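Local coordinates for CADD-like protein of unknown function (Nostoc punctiforme, PDB 3B5O), which is of unknown function but resembles CADD and belongs to the all-helical heme-oxygenase-like clan, consistent with a probable oxidoreductase role, at residues A[72-75]-A[76-80]. Residues are numbered along the deposited sequence; the frame is centred on the assembly and turned at random. Where two conformers were deposited one is given.
Sequences NGVA and QELQE
The carbonyl oxygen of V74 takes the amide of L78 at 2.9 Å (L78 N to V74 O), an i to i+4 bond in which N-H and carbonyl nearly line up, with a C=O...N angle of 163°. The L78 side chain closes over the same oxygen: its CG, set beside its own backbone N and anti to the carbonyl carbon (chi1 -68°), comes to 3.4 Å from V74 O, and L78 CD1 lies 3.8 Å from V74 O. One turn apart, V74 and L78 run side by side in the same direction, and their branches meet where V74 CG1 lies 3.9 Å from L78 CD1. V74 reaches that methyl by holding CG1 anti to its backbone N. In the other three rungs the donor comes in tilted from the carbonyl plane: N72 O accepts from Q76 N, A75 O from Q79 N, and G73 O from E77 N, which is the most tilted (31°) and, at 3.1 Å, the longest of the four. V74 and L78 face helices 38-68, 135-163 and 190-196, and A75 rests on L67. Y198 OH hydrogen-bonds to G73 N, giving a side-chain partner to an amide in the first turn. The stretch is thus an amphipathic start to helix 72-85, packed against the helical bundle: the carbonyls of N72, G73, V74 and A75 are each bonded by the amide four residues on, G73 N is met by Y198, and the aliphatic face of V74, A75 and L78 is buried.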
loop_
_atom_site.group_PDB
_atom_site.type_symbol
_atom_site.label_atom_id
_atom_site.label_comp_id
_atom_site.label_asym_id
_atom_site.label_seq_id
_atom_site.Cartn_x
_atom_site.Cartn_y
_atom_site.Cartn_z
ATOM N N ASN A 72 12.159 3.975 20.501
ATOM C CA ASN A 72 13.309 3.373 19.843
ATOM C C ASN A 72 13.033 1.998 19.255
ATOM O O ASN A 72 13.503 1.679 18.149
ATOM C CB ASN A 72 14.489 3.332 20.832
ATOM C CG ASN A 72 14.935 4.710 21.236
ATOM O OD1 ASN A 72 15.103 5.595 20.397
ATOM N ND2 ASN A 72 15.140 4.907 22.530
ATOM N N GLY A 73 12.262 1.184 19.968
ATOM C CA GLY A 73 11.885 -0.128 19.466
ATOM C C GLY A 73 11.082 -0.058 18.178
ATOM O O GLY A 73 11.191 -0.937 17.323
ATOM N N VAL A 74 10.250 0.972 18.073
ATOM C CA VAL A 74 9.448 1.188 16.866
ATOM C C VAL A 74 10.352 1.626 15.714
ATOM O O VAL A 74 10.239 1.113 14.598
ATOM C CB VAL A 74 8.362 2.251 17.111
ATOM C CG1 VAL A 74 7.589 2.559 15.811
ATOM C CG2 VAL A 74 7.387 1.799 18.210
ATOM N N ALA A 75 11.266 2.551 15.982
ATOM C CA ALA A 75 12.232 2.963 14.962
ATOM C C ALA A 75 13.008 1.754 14.454
ATOM O O ALA A 75 13.287 1.641 13.269
ATOM C CB ALA A 75 13.163 4.048 15.492
ATOM N N GLN A 76 13.381 0.842 15.356
ATOM C CA GLN A 76 14.118 -0.340 14.940
ATOM C C GLN A 76 13.273 -1.236 14.036
ATOM O O GLN A 76 13.753 -1.711 13.011
ATOM C CB GLN A 76 14.608 -1.140 16.158
ATOM C CG GLN A 76 15.404 -2.388 15.790
ATOM C CD GLN A 76 16.611 -2.070 14.932
ATOM O OE1 GLN A 76 17.393 -1.181 15.261
ATOM N NE2 GLN A 76 16.756 -2.774 13.813
ATOM N N GLU A 77 12.016 -1.467 14.414
ATOM C CA GLU A 77 11.116 -2.281 13.595
ATOM C C GLU A 77 10.936 -1.643 12.210
ATOM O O GLU A 77 10.948 -2.325 11.196
ATOM C CB GLU A 77 9.756 -2.438 14.254
ATOM C CG GLU A 77 8.815 -3.386 13.541
ATOM C CD GLU A 77 9.247 -4.857 13.617
ATOM O OE1 GLU A 77 10.042 -5.207 14.510
ATOM O OE2 GLU A 77 8.785 -5.655 12.773
ATOM N N LEU A 78 10.787 -0.320 12.182
ATOM C CA LEU A 78 10.605 0.378 10.898
ATOM C C LEU A 78 11.860 0.303 10.040
ATOM O O LEU A 78 11.777 0.142 8.828
ATOM C CB LEU A 78 10.165 1.819 11.114
ATOM C CG LEU A 78 8.761 1.932 11.697
ATOM C CD1 LEU A 78 8.484 3.382 12.064
ATOM C CD2 LEU A 78 7.705 1.379 10.744
ATOM N N GLN A 79 13.032 0.368 10.660
ATOM C CA GLN A 79 14.263 0.139 9.905
ATOM C C GLN A 79 14.312 -1.246 9.283
ATOM O O GLN A 79 14.711 -1.398 8.125
ATOM C CB GLN A 79 15.508 0.371 10.775
ATOM C CG GLN A 79 16.809 0.266 9.991
ATOM C CD GLN A 79 16.973 1.383 8.980
ATOM O OE1 GLN A 79 16.946 1.154 7.755
ATOM N NE2 GLN A 79 17.113 2.600 9.473
ATOM N N GLU A 80 13.899 -2.259 10.035
ATOM C CA GLU A 80 13.854 -3.597 9.465
ATOM C C GLU A 80 12.887 -3.673 8.273
ATOM O O GLU A 80 13.198 -4.306 7.264
ATOM C CB GLU A 80 13.542 -4.640 10.547
ATOM C CG GLU A 80 14.658 -4.729 11.597
ATOM C CD GLU A 80 14.358 -5.720 12.705
ATOM O OE1 GLU A 80 13.608 -6.687 12.445
ATOM O OE2 GLU A 80 14.890 -5.533 13.830
#